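Local atomic coordinates of export chaperone SatS (Mycobacterium tuberculosis H37Rv, PDB entry 6DNM), a protein that acts as a chaperone in the SecA2 protein export pathway of the tubercle bacillus, here represented by its C-terminal domain. Residues F108-D121 / P148-H160. Numbering follows the deposited sequence.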
loop_
_atom_site.group_PDB
_atom_site.type_symbol
_atom_site.label_atom_id
_atom_site.label_comp_id
_atom_site.label_asym_id
_atom_site.label_seq_id
_atom_site.Cartn_x
_atom_site.Cartn_y
_atom_site.Cartn_z
ATOM N N PHE A 108 14.112 0.825 12.698
ATOM C CA PHE A 108 14.330 -0.538 13.182
ATOM C C PHE A 108 15.742 -0.707 13.729
ATOM O O PHE A 108 15.953 -1.431 14.709
ATOM C CB PHE A 108 14.074 -1.551 12.064
ATOM C CG PHE A 108 12.616 -1.773 11.755
ATOM C CD1 PHE A 108 11.701 -2.038 12.765
ATOM C CD2 PHE A 108 12.166 -1.735 10.449
ATOM C CE1 PHE A 108 10.351 -2.239 12.472
ATOM C CE2 PHE A 108 10.835 -1.945 10.152
ATOM C CZ PHE A 108 9.925 -2.197 11.165
ATOM N N ALA A 109 16.721 -0.036 13.111
ATOM C CA ALA A 109 18.103 -0.153 13.560
ATOM C C ALA A 109 18.303 0.407 14.959
ATOM O O ALA A 109 19.238 -0.012 15.653
ATOM C CB ALA A 109 19.043 0.544 12.571
ATOM N N ASP A 110 17.448 1.334 15.385
ATOM C CA ASP A 110 17.514 1.919 16.718
ATOM C C ASP A 110 16.603 1.220 17.719
ATOM O O ASP A 110 16.596 1.588 18.899
ATOM C CB ASP A 110 17.172 3.409 16.657
ATOM C CG ASP A 110 18.251 4.228 15.985
ATOM O OD1 ASP A 110 19.435 3.836 16.067
ATOM O OD2 ASP A 110 17.911 5.266 15.379
ATOM N N GLY A 111 15.838 0.224 17.285
ATOM C CA GLY A 111 15.031 -0.554 18.188
ATOM C C GLY A 111 13.576 -0.149 18.207
ATOM O O GLY A 111 13.160 0.840 17.586
ATOM N N PRO A 112 12.771 -0.914 18.944
ATOM C CA PRO A 112 11.319 -0.686 18.917
ATOM C C PRO A 112 10.909 0.709 19.343
ATOM O O PRO A 112 9.933 1.241 18.804
ATOM C CB PRO A 112 10.764 -1.763 19.863
ATOM C CG PRO A 112 11.934 -2.216 20.674
ATOM C CD PRO A 112 13.153 -2.024 19.832
ATOM N N ASP A 113 11.626 1.332 20.278
ATOM C CA ASP A 113 11.197 2.639 20.765
ATOM C C ASP A 113 11.406 3.750 19.743
ATOM O O ASP A 113 10.821 4.830 19.896
ATOM C CB ASP A 113 11.874 2.973 22.096
ATOM C CG ASP A 113 11.718 1.864 23.121
ATOM O OD1 ASP A 113 12.645 1.662 23.933
ATOM O OD2 ASP A 113 10.666 1.190 23.111
ATOM N N ALA A 114 12.213 3.515 18.708
ATOM C CA ALA A 114 12.380 4.477 17.628
ATOM C C ALA A 114 11.322 4.347 16.541
ATOM O O ALA A 114 11.223 5.232 15.683
ATOM C CB ALA A 114 13.765 4.332 16.989
ATOM N N VAL A 115 10.538 3.274 16.551
ATOM C CA VAL A 115 9.549 3.015 15.509
ATOM C C VAL A 115 8.213 3.608 15.930
ATOM O O VAL A 115 7.719 3.337 17.033
ATOM C CB VAL A 115 9.405 1.510 15.244
ATOM C CG1 VAL A 115 8.371 1.288 14.152
ATOM C CG2 VAL A 115 10.746 0.902 14.872
ATOM N N ASP A 116 7.612 4.406 15.053
ATOM C CA ASP A 116 6.303 4.963 15.353
ATOM C C ASP A 116 5.238 3.897 15.141
ATOM O O ASP A 116 5.116 3.338 14.044
ATOM C CB ASP A 116 6.007 6.171 14.472
ATOM C CG ASP A 116 4.682 6.810 14.820
ATOM O OD1 ASP A 116 4.630 7.511 15.845
ATOM O OD2 ASP A 116 3.686 6.596 14.098
ATOM N N ARG A 117 4.448 3.638 16.182
ATOM C CA ARG A 117 3.486 2.542 16.131
ATOM C C ARG A 117 2.451 2.759 15.034
ATOM O O ARG A 117 2.180 1.855 14.236
ATOM C CB ARG A 117 2.817 2.389 17.493
ATOM C CG ARG A 117 1.845 1.226 17.562
ATOM C CD ARG A 117 0.694 1.541 18.519
ATOM N NE ARG A 117 -0.050 2.709 18.061
ATOM C CZ ARG A 117 -0.902 2.698 17.041
ATOM N NH1 ARG A 117 -1.125 1.575 16.371
ATOM N NH2 ARG A 117 -1.519 3.811 16.683
ATOM N N GLU A 118 1.871 3.957 14.966
ATOM C CA GLU A 118 0.842 4.213 13.963
ATOM C C GLU A 118 1.393 4.063 12.548
ATOM O O GLU A 118 0.761 3.432 11.690
ATOM C CB GLU A 118 0.233 5.598 14.182
ATOM C CG GLU A 118 -1.010 5.845 13.360
ATOM C CD GLU A 118 -1.319 7.322 13.217
ATOM O OE1 GLU A 118 -2.129 7.680 12.333
ATOM O OE2 GLU A 118 -0.749 8.128 13.992
ATOM N N GLN A 119 2.576 4.620 12.288
ATOM C CA GLN A 119 3.198 4.449 10.979
ATOM C C GLN A 119 3.354 2.973 10.639
ATOM O O GLN A 119 3.020 2.534 9.531
ATOM C CB GLN A 119 4.563 5.128 10.949
ATOM C CG GLN A 119 5.227 4.961 9.591
ATOM C CD GLN A 119 6.623 5.502 9.527
ATOM O OE1 GLN A 119 7.114 6.100 10.486
ATOM N NE2 GLN A 119 7.275 5.312 8.384
ATOM N N LEU A 120 3.879 2.196 11.574
ATOM C CA LEU A 120 4.082 0.782 11.325
ATOM C C LEU A 120 2.779 0.032 11.107
ATOM O O LEU A 120 2.704 -0.820 10.278
ATOM C CB LEU A 120 4.907 0.152 12.444
ATOM C CG LEU A 120 5.260 -1.316 12.237
ATOM C CD1 LEU A 120 6.116 -1.509 11.002
ATOM C CD2 LEU A 120 5.925 -1.935 13.454
ATOM N N ASP A 121 1.753 0.380 11.860
ATOM C CA ASP A 121 0.477 -0.276 11.709
ATOM C C ASP A 121 -0.082 -0.112 10.314
ATOM O O ASP A 121 -0.497 -1.070 9.708
ATOM C CB ASP A 121 -0.534 0.171 12.745
ATOM C CG ASP A 121 -1.640 -0.832 12.876
ATOM O OD1 ASP A 121 -2.647 -0.717 12.231
ATOM O OD2 ASP A 121 -1.433 -1.827 13.593
ATOM N N PRO A 148 13.356 -12.378 13.571
ATOM C CA PRO A 148 13.688 -11.074 14.178
ATOM C C PRO A 148 12.750 -9.940 13.786
ATOM O O PRO A 148 12.244 -9.219 14.658
ATOM C CB PRO A 148 15.134 -10.841 13.712
ATOM C CG PRO A 148 15.701 -12.231 13.602
ATOM C CD PRO A 148 14.560 -13.105 13.115
ATOM N N LEU A 149 12.479 -9.768 12.491
ATOM C CA LEU A 149 11.600 -8.682 12.070
ATOM C C LEU A 149 10.171 -8.903 12.560
ATOM O O LEU A 149 9.540 -7.981 13.083
ATOM C CB LEU A 149 11.632 -8.528 10.553
ATOM C CG LEU A 149 10.708 -7.441 10.008
ATOM C CD1 LEU A 149 11.109 -6.065 10.517
ATOM C CD2 LEU A 149 10.699 -7.469 8.492
ATOM N N GLY A 150 9.633 -10.113 12.372
ATOM C CA GLY A 150 8.267 -10.376 12.800
ATOM C C GLY A 150 8.085 -10.191 14.293
ATOM O O GLY A 150 7.066 -9.664 14.744
ATOM N N GLN A 151 9.085 -10.603 15.075
ATOM C CA GLN A 151 9.053 -10.398 16.520
ATOM C C GLN A 151 9.068 -8.907 16.868
ATOM O O GLN A 151 8.313 -8.445 17.735
ATOM C CB GLN A 151 10.257 -11.122 17.122
ATOM C CG GLN A 151 10.529 -10.897 18.576
ATOM C CD GLN A 151 11.883 -11.465 18.965
ATOM O OE1 GLN A 151 12.862 -10.725 19.095
ATOM N NE2 GLN A 151 11.952 -12.787 19.144
ATOM N N LEU A 152 9.911 -8.132 16.186
ATOM C CA LEU A 152 9.999 -6.700 16.462
ATOM C C LEU A 152 8.709 -5.976 16.081
ATOM O O LEU A 152 8.207 -5.136 16.842
ATOM C CB LEU A 152 11.205 -6.121 15.722
ATOM C CG LEU A 152 11.592 -4.667 15.999
ATOM C CD1 LEU A 152 11.606 -4.355 17.489
ATOM C CD2 LEU A 152 12.951 -4.374 15.378
ATOM N N VAL A 153 8.165 -6.286 14.904
ATOM C CA VAL A 153 6.909 -5.683 14.470
ATOM C C VAL A 153 5.793 -6.003 15.457
ATOM O O VAL A 153 5.035 -5.115 15.867
ATOM C CB VAL A 153 6.575 -6.160 13.049
ATOM C CG1 VAL A 153 5.141 -5.777 12.669
ATOM C CG2 VAL A 153 7.581 -5.580 12.065
ATOM N N ALA A 154 5.669 -7.278 15.853
ATOM C CA ALA A 154 4.601 -7.654 16.778
ATOM C C ALA A 154 4.728 -6.891 18.091
ATOM O O ALA A 154 3.726 -6.437 18.658
ATOM C CB ALA A 154 4.591 -9.169 17.004
ATOM N N TYR A 155 5.961 -6.713 18.574
ATOM C CA TYR A 155 6.164 -5.976 19.814
ATOM C C TYR A 155 5.721 -4.522 19.681
ATOM O O TYR A 155 4.998 -4.007 20.544
ATOM C CB TYR A 155 7.625 -6.068 20.253
ATOM C CG TYR A 155 7.871 -5.265 21.512
ATOM C CD1 TYR A 155 7.524 -5.776 22.758
ATOM C CD2 TYR A 155 8.411 -3.984 21.458
ATOM C CE1 TYR A 155 7.726 -5.046 23.914
ATOM C CE2 TYR A 155 8.617 -3.243 22.617
ATOM C CZ TYR A 155 8.272 -3.780 23.839
ATOM O OH TYR A 155 8.473 -3.044 24.991
ATOM N N VAL A 156 6.146 -3.840 18.610
ATOM C CA VAL A 156 5.797 -2.429 18.431
ATOM C C VAL A 156 4.288 -2.258 18.325
ATOM O O VAL A 156 3.719 -1.294 18.848
ATOM C CB VAL A 156 6.527 -1.828 17.210
ATOM C CG1 VAL A 156 5.979 -0.424 16.879
ATOM C CG2 VAL A 156 8.035 -1.778 17.434
ATOM N N LEU A 157 3.614 -3.183 17.638
ATOM C CA LEU A 157 2.181 -3.040 17.407
ATOM C C LEU A 157 1.332 -3.426 18.610
ATOM O O LEU A 157 0.115 -3.213 18.571
ATOM C CB LEU A 157 1.763 -3.857 16.183
ATOM C CG LEU A 157 2.374 -3.388 14.867
ATOM C CD1 LEU A 157 1.881 -4.258 13.720
ATOM C CD2 LEU A 157 1.995 -1.933 14.631
ATOM N N ASP A 158 1.928 -3.982 19.668
ATOM C CA ASP A 158 1.176 -4.391 20.854
ATOM C C ASP A 158 1.663 -3.620 22.073
ATOM O O ASP A 158 2.653 -4.023 22.710
ATOM C CB ASP A 158 1.323 -5.895 21.084
ATOM C CG ASP A 158 0.499 -6.401 22.254
ATOM O OD1 ASP A 158 -0.204 -5.604 22.914
ATOM O OD2 ASP A 158 0.568 -7.621 22.527
ATOM N N PRO A 159 0.984 -2.532 22.451
ATOM C CA PRO A 159 1.404 -1.777 23.642
ATOM C C PRO A 159 1.282 -2.539 24.957
ATOM O O PRO A 159 1.759 -2.040 25.992
ATOM C CB PRO A 159 0.491 -0.543 23.613
ATOM C CG PRO A 159 0.184 -0.367 22.159
ATOM C CD PRO A 159 0.029 -1.768 21.628
ATOM N N HIS A 160 0.667 -3.717 24.963
ATOM C CA HIS A 160 0.567 -4.532 26.167
ATOM C C HIS A 160 1.605 -5.645 26.211
ATOM O O HIS A 160 1.548 -6.495 27.106
ATOM C CB HIS A 160 -0.840 -5.115 26.294
ATOM C CG HIS A 160 -1.883 -4.090 26.602
ATOM N ND1 HIS A 160 -2.215 -3.726 27.890
ATOM C CD2 HIS A 160 -2.653 -3.331 25.786
ATOM C CE1 HIS A 160 -3.150 -2.793 27.855
ATOM N NE2 HIS A 160 -3.435 -2.537 26.588
HETATM O O HOH W 1 -1.140 -1.116 17.332
#
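Pro112, in the turn between helices 104-110 and 117-134, rests its ring on helix 148-157. Its CB touches Leu152 CD1 at 3.6 Å and Val156 CG2 at 3.7 Å, and also meets the edge of the Tyr155 ring near its plane. A proline suits this turn: the compact, rigid ring presents apolar carbons close to the backbone. Gly111 before it has positive phi; a CB at these backbone angles would press on Asp110 O and Pro112 CD.

To one side of the proline lies the buried end, where Leu149 CD1 sits over one face of Phe108 in a CH-pi contact, 4.2 Å from the ring centroid, while Leu152 CD2 approaches the ring obliquely. Trp176 of helix 170-185 also meets this ring. Beyond the turn, Leu120 turns CG toward the partner helix (chi1 -176°), and chi2 of 62° then places CD2 3.7 Å from Val156 CG1. The branched Val156 thus fills the angle between Pro112 and Leu120, one methyl to each. Leu157 links this core to the polar rim: its CG is near Leu120 CD2, its CD2 3.6 Å from Asp121 OD2.

The solvent side is looser. Arg117 lays CG 3.4 Å from Val156 O, and its NH1 donates to a water 2.9 Å away, which donates to Leu157 O. A long arginine suits this place: its methylenes lie along the helix end beside Val156 O and Pro159 while the guanidinium reaches the water. The opening segment 117-121 of helix 117-134 runs at 124° to helix 148-157, axes 9.7 Å apart: steeply crossed helix packing, chain directions more opposed than aligned, in the helical portion of the SatS C-terminal domain.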